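Local structure of flagellar protein FliL (Vibrio alginolyticus, 6AHP) at residues D3-V17 with V29-E43. The protein probably supports the function of the bacterial flagellar motor, its periplasmic core resembling the SPFH domain of stomatin-like proteins. Numbering follows the deposited sequence.
Sequences DASPIAYVNLPQAFV and VQIKAQLMVRGAENE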
loop_
_atom_site.group_PDB
_atom_site.type_symbol
_atom_site.label_atom_id
_atom_site.label_comp_id
_atom_site.label_asym_id
_atom_site.label_seq_id
_atom_site.Cartn_x
_atom_site.Cartn_y
_atom_site.Cartn_z
ATOM N N ASP A 3 -26.559 -1.921 8.849
ATOM C CA ASP A 3 -25.639 -1.131 9.615
ATOM C C ASP A 3 -25.874 -1.333 11.126
ATOM O O ASP A 3 -25.329 -0.642 11.932
ATOM C CB ASP A 3 -25.636 0.314 9.146
ATOM C CG ASP A 3 -24.566 0.575 8.106
ATOM O OD1 ASP A 3 -23.946 -0.403 7.698
ATOM O OD2 ASP A 3 -24.352 1.717 7.681
ATOM N N ALA A 4 -26.785 -2.239 11.451
ATOM C CA ALA A 4 -27.140 -2.749 12.717
ATOM C C ALA A 4 -26.519 -4.146 12.899
ATOM O O ALA A 4 -26.822 -4.791 13.854
ATOM C CB ALA A 4 -28.640 -2.809 12.812
ATOM N N SER A 5 -25.732 -4.665 11.965
ATOM C CA SER A 5 -25.051 -5.907 12.290
ATOM C C SER A 5 -23.891 -5.620 13.243
ATOM O O SER A 5 -23.358 -4.507 13.265
ATOM C CB SER A 5 -24.563 -6.590 11.013
ATOM O OG SER A 5 -24.181 -5.648 10.028
ATOM N N PRO A 6 -23.452 -6.599 13.987
ATOM C CA PRO A 6 -22.580 -6.284 15.133
ATOM C C PRO A 6 -21.178 -5.799 14.748
ATOM O O PRO A 6 -20.516 -6.347 13.858
ATOM C CB PRO A 6 -22.510 -7.614 15.899
ATOM C CG PRO A 6 -22.771 -8.645 14.866
ATOM C CD PRO A 6 -23.771 -8.036 13.927
ATOM N N ILE A 7 -20.718 -4.784 15.483
ATOM C CA ILE A 7 -19.383 -4.245 15.290
ATOM C C ILE A 7 -18.341 -5.290 15.624
ATOM O O ILE A 7 -18.515 -6.126 16.528
ATOM C CB ILE A 7 -19.212 -2.974 16.138
ATOM C CG1 ILE A 7 -20.111 -1.875 15.628
ATOM C CG2 ILE A 7 -17.780 -2.466 16.145
ATOM C CD1 ILE A 7 -20.236 -0.720 16.613
ATOM N N ALA A 8 -17.251 -5.275 14.856
ATOM C CA ALA A 8 -16.050 -6.021 15.192
ATOM C C ALA A 8 -14.846 -5.200 14.760
ATOM O O ALA A 8 -14.963 -4.267 13.960
ATOM C CB ALA A 8 -16.037 -7.416 14.538
ATOM N N TYR A 9 -13.682 -5.546 15.296
ATOM C CA TYR A 9 -12.446 -4.814 15.049
ATOM C C TYR A 9 -11.421 -5.773 14.473
ATOM O O TYR A 9 -11.209 -6.868 15.005
ATOM C CB TYR A 9 -11.901 -4.150 16.348
ATOM C CG TYR A 9 -12.922 -3.210 16.923
ATOM C CD1 TYR A 9 -13.088 -1.943 16.400
ATOM C CD2 TYR A 9 -13.767 -3.619 17.929
ATOM C CE1 TYR A 9 -14.072 -1.102 16.883
ATOM C CE2 TYR A 9 -14.739 -2.784 18.430
ATOM C CZ TYR A 9 -14.903 -1.546 17.898
ATOM O OH TYR A 9 -15.884 -0.729 18.397
ATOM N N VAL A 10 -10.806 -5.365 13.378
ATOM C CA VAL A 10 -9.784 -6.133 12.700
ATOM C C VAL A 10 -8.480 -5.417 12.979
ATOM O O VAL A 10 -8.270 -4.285 12.516
ATOM C CB VAL A 10 -10.050 -6.232 11.188
ATOM C CG1 VAL A 10 -8.806 -6.761 10.464
ATOM C CG2 VAL A 10 -11.272 -7.098 10.902
ATOM N N ASN A 11 -7.616 -6.067 13.741
ATOM C CA ASN A 11 -6.349 -5.468 14.123
ATOM C C ASN A 11 -5.378 -5.500 12.958
ATOM O O ASN A 11 -5.205 -6.534 12.315
ATOM C CB ASN A 11 -5.733 -6.206 15.304
ATOM C CG ASN A 11 -4.456 -5.550 15.766
ATOM O OD1 ASN A 11 -4.410 -4.334 15.972
ATOM N ND2 ASN A 11 -3.396 -6.342 15.894
ATOM N N LEU A 12 -4.737 -4.370 12.703
ATOM C CA LEU A 12 -3.649 -4.297 11.741
ATOM C C LEU A 12 -2.360 -4.302 12.549
ATOM O O LEU A 12 -1.934 -3.241 13.037
ATOM C CB LEU A 12 -3.757 -3.031 10.889
ATOM C CG LEU A 12 -4.884 -3.019 9.862
ATOM C CD1 LEU A 12 -4.703 -1.843 8.974
ATOM C CD2 LEU A 12 -4.882 -4.298 9.018
ATOM N N PRO A 13 -1.715 -5.454 12.733
ATOM C CA PRO A 13 -0.693 -5.561 13.794
ATOM C C PRO A 13 0.529 -4.678 13.591
ATOM O O PRO A 13 1.073 -4.164 14.575
ATOM C CB PRO A 13 -0.324 -7.053 13.770
ATOM C CG PRO A 13 -1.461 -7.737 13.026
ATOM C CD PRO A 13 -1.956 -6.736 12.044
ATOM N N GLN A 14 0.970 -4.465 12.354
ATOM C CA GLN A 14 2.203 -3.726 12.098
ATOM C C GLN A 14 1.920 -2.231 12.000
ATOM O O GLN A 14 1.165 -1.790 11.122
ATOM C CB GLN A 14 2.869 -4.227 10.818
ATOM C CG GLN A 14 4.130 -3.459 10.429
ATOM C CD GLN A 14 5.340 -3.841 11.270
ATOM O OE1 GLN A 14 5.398 -3.561 12.475
ATOM N NE2 GLN A 14 6.310 -4.491 10.639
ATOM N N ALA A 15 2.548 -1.455 12.878
ATOM C CA ALA A 15 2.410 -0.003 12.841
ATOM C C ALA A 15 2.941 0.567 11.532
ATOM O O ALA A 15 3.891 0.048 10.941
ATOM C CB ALA A 15 3.150 0.640 14.009
ATOM N N PHE A 16 2.315 1.651 11.076
ATOM C CA PHE A 16 2.778 2.354 9.887
ATOM C C PHE A 16 3.863 3.350 10.276
ATOM O O PHE A 16 3.646 4.221 11.134
ATOM C CB PHE A 16 1.612 3.045 9.180
ATOM C CG PHE A 16 0.617 2.077 8.656
ATOM C CD1 PHE A 16 0.743 1.565 7.380
ATOM C CD2 PHE A 16 -0.385 1.592 9.480
ATOM C CE1 PHE A 16 -0.165 0.614 6.900
ATOM C CE2 PHE A 16 -1.291 0.642 9.025
ATOM C CZ PHE A 16 -1.184 0.151 7.727
ATOM N N VAL A 17 5.027 3.208 9.647
ATOM C CA VAL A 17 6.151 4.126 9.807
ATOM C C VAL A 17 6.476 4.705 8.435
ATOM O O VAL A 17 6.719 3.956 7.479
ATOM C CB VAL A 17 7.383 3.422 10.393
ATOM C CG1 VAL A 17 8.555 4.393 10.453
ATOM C CG2 VAL A 17 7.052 2.812 11.741
ATOM N N VAL A 29 7.013 9.473 11.200
ATOM C CA VAL A 29 5.700 9.306 11.808
ATOM C C VAL A 29 5.482 7.821 12.066
ATOM O O VAL A 29 5.859 6.968 11.249
ATOM C CB VAL A 29 4.581 9.870 10.903
ATOM C CG1 VAL A 29 3.269 9.990 11.654
ATOM C CG2 VAL A 29 4.999 11.206 10.305
ATOM N N GLN A 30 4.899 7.514 13.218
ATOM C CA GLN A 30 4.365 6.189 13.498
ATOM C C GLN A 30 2.870 6.303 13.777
ATOM O O GLN A 30 2.442 7.146 14.578
ATOM C CB GLN A 30 5.089 5.515 14.674
ATOM C CG GLN A 30 5.434 4.053 14.381
ATOM C CD GLN A 30 5.843 3.244 15.606
ATOM O OE1 GLN A 30 5.220 3.347 16.667
ATOM N NE2 GLN A 30 6.871 2.403 15.453
ATOM N N ILE A 31 2.079 5.480 13.085
ATOM C CA ILE A 31 0.638 5.349 13.248
ATOM C C ILE A 31 0.325 3.881 13.498
ATOM O O ILE A 31 0.793 3.009 12.759
ATOM C CB ILE A 31 -0.133 5.873 12.022
ATOM C CG1 ILE A 31 -0.277 7.383 12.097
ATOM C CG2 ILE A 31 -1.519 5.236 11.940
ATOM C CD1 ILE A 31 -0.200 8.067 10.775
ATOM N N LYS A 32 -0.371 3.553 14.582
ATOM C CA LYS A 32 -0.943 2.227 14.799
ATOM C C LYS A 32 -2.440 2.303 14.513
ATOM O O LYS A 32 -3.106 3.260 14.923
ATOM C CB LYS A 32 -0.693 1.748 16.236
ATOM C CG LYS A 32 -1.296 0.400 16.585
ATOM C CD LYS A 32 -0.563 -0.749 15.927
ATOM C CE LYS A 32 -1.136 -2.071 16.403
ATOM N NZ LYS A 32 -2.639 -2.110 16.264
ATOM N N ALA A 33 -2.962 1.306 13.796
ATOM C CA ALA A 33 -4.315 1.394 13.256
ATOM C C ALA A 33 -5.057 0.068 13.380
ATOM O O ALA A 33 -4.458 -1.009 13.435
ATOM C CB ALA A 33 -4.298 1.820 11.778
ATOM N N GLN A 34 -6.387 0.169 13.391
ATOM C CA GLN A 34 -7.276 -0.982 13.320
ATOM C C GLN A 34 -8.465 -0.608 12.448
ATOM O O GLN A 34 -8.723 0.574 12.196
ATOM C CB GLN A 34 -7.769 -1.440 14.718
ATOM C CG GLN A 34 -6.671 -1.941 15.663
ATOM C CD GLN A 34 -7.205 -2.698 16.877
ATOM O OE1 GLN A 34 -8.145 -3.501 16.785
ATOM N NE2 GLN A 34 -6.596 -2.451 18.030
ATOM N N LEU A 35 -9.211 -1.619 12.013
ATOM C CA LEU A 35 -10.390 -1.416 11.184
ATOM C C LEU A 35 -11.648 -1.725 11.988
ATOM O O LEU A 35 -11.741 -2.781 12.624
ATOM C CB LEU A 35 -10.346 -2.298 9.925
ATOM C CG LEU A 35 -9.001 -2.234 9.181
ATOM C CD1 LEU A 35 -8.890 -3.381 8.200
ATOM C CD2 LEU A 35 -8.823 -0.837 8.492
ATOM N N MET A 36 -12.618 -0.819 11.926
ATOM C CA MET A 36 -13.947 -1.061 12.462
ATOM C C MET A 36 -14.850 -1.554 11.333
ATOM O O MET A 36 -14.933 -0.918 10.280
ATOM C CB MET A 36 -14.506 0.215 13.081
ATOM C CG MET A 36 -15.832 0.057 13.800
ATOM S SD MET A 36 -16.157 1.659 14.602
ATOM C CE MET A 36 -17.693 2.078 13.799
ATOM N N VAL A 37 -15.479 -2.711 11.538
ATOM C CA VAL A 37 -16.338 -3.310 10.530
ATOM C C VAL A 37 -17.640 -3.710 11.216
ATOM O O VAL A 37 -17.706 -3.839 12.442
ATOM C CB VAL A 37 -15.694 -4.553 9.851
ATOM C CG1 VAL A 37 -14.228 -4.262 9.350
ATOM C CG2 VAL A 37 -15.688 -5.725 10.822
ATOM N N ARG A 38 -18.669 -3.947 10.402
ATOM C CA ARG A 38 -19.938 -4.496 10.872
ATOM C C ARG A 38 -20.239 -5.796 10.141
ATOM O O ARG A 38 -20.377 -5.802 8.915
ATOM C CB ARG A 38 -21.072 -3.488 10.684
ATOM C CG ARG A 38 -21.074 -2.368 11.757
ATOM C CD ARG A 38 -22.240 -1.403 11.546
ATOM N NE ARG A 38 -22.150 -0.273 12.464
ATOM C CZ ARG A 38 -22.572 -0.317 13.723
ATOM N NH1 ARG A 38 -23.104 -1.447 14.193
ATOM N NH2 ARG A 38 -22.455 0.757 14.513
ATOM N N GLY A 39 -20.320 -6.882 10.889
ATOM C CA GLY A 39 -20.803 -8.157 10.411
ATOM C C GLY A 39 -19.676 -9.110 10.046
ATOM O O GLY A 39 -18.544 -8.710 9.718
ATOM N N ALA A 40 -20.017 -10.403 10.060
ATOM C CA ALA A 40 -19.011 -11.439 9.831
ATOM C C ALA A 40 -18.459 -11.386 8.407
ATOM O O ALA A 40 -17.277 -11.677 8.195
ATOM C CB ALA A 40 -19.593 -12.832 10.114
ATOM N N GLU A 41 -19.297 -11.061 7.419
ATOM C CA GLU A 41 -18.820 -11.103 6.036
ATOM C C GLU A 41 -17.863 -9.948 5.754
ATOM O O GLU A 41 -16.849 -10.124 5.059
ATOM C CB GLU A 41 -19.971 -11.070 5.039
ATOM C CG GLU A 41 -19.449 -11.329 3.591
ATOM C CD GLU A 41 -20.346 -10.817 2.469
ATOM O OE1 GLU A 41 -21.564 -10.629 2.692
ATOM O OE2 GLU A 41 -19.815 -10.607 1.348
ATOM N N ASN A 42 -18.174 -8.754 6.277
ATOM C CA ASN A 42 -17.229 -7.648 6.140
ATOM C C ASN A 42 -15.930 -7.931 6.885
ATOM O O ASN A 42 -14.846 -7.546 6.420
ATOM C CB ASN A 42 -17.876 -6.336 6.614
ATOM C CG ASN A 42 -18.874 -5.775 5.588
ATOM O OD1 ASN A 42 -18.662 -5.910 4.382
ATOM N ND2 ASN A 42 -19.957 -5.140 6.060
ATOM N N GLU A 43 -15.998 -8.630 8.020
ATOM C CA GLU A 43 -14.779 -8.930 8.760
ATOM C C GLU A 43 -13.891 -9.886 7.971
ATOM O O GLU A 43 -12.682 -9.662 7.833
ATOM C CB GLU A 43 -15.092 -9.508 10.151
ATOM C CG GLU A 43 -13.802 -9.785 10.942
ATOM C CD GLU A 43 -14.033 -10.472 12.301
ATOM O OE1 GLU A 43 -15.179 -10.433 12.809
ATOM O OE2 GLU A 43 -13.062 -11.043 12.865
HETATM O O HOH W 1 -11.883 -10.089 15.836
HETATM O O HOH W 2 -1.411 -0.617 12.593
#
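Ala8 and Val10 exchange N-H to O=C bonds with Val37 and Leu35 (Val10 N to Leu35 O 2.8 Å), the strand from Ile7 running antiparallel to 29-38, axes 148° apart. Pairing breaks around Pro13 and resumes at Phe16 with Ile31, while the hairpin's second strand runs through. Lys32 reaches back before the break: bent at chi2 (72°) and chi4, it crosses the Asn11 side chain at about a right angle and gives NZ to a lone pair of OD1, in the carbonyl plane at 2.9 Å. A water accepts from Ala33 N and lies 2.7 Å from Leu12 O. The Arg38 guanidinium has Ile7 CG1 over one face and, less certainly, poorly ordered Asp3 O over the other; NH1 hydrogen-bonds in plane to Ser5 O, 3.2 Å away, and NE forms a salt bridge with Glu100. Met36 lies alongside Tyr9, CG 3.7 Å from Tyr9 CE1 and SD 5.4 Å from the ring centroid, 70° off its normal, an oblique Met-aromatic contact. On the other face, Leu12, Phe16, Ile31 and Leu35 pack on helix 50-62 and Val10 meets Glu43 of helix 40-48, while strand 101-109 pairs along the far edge of 29-38, making it central.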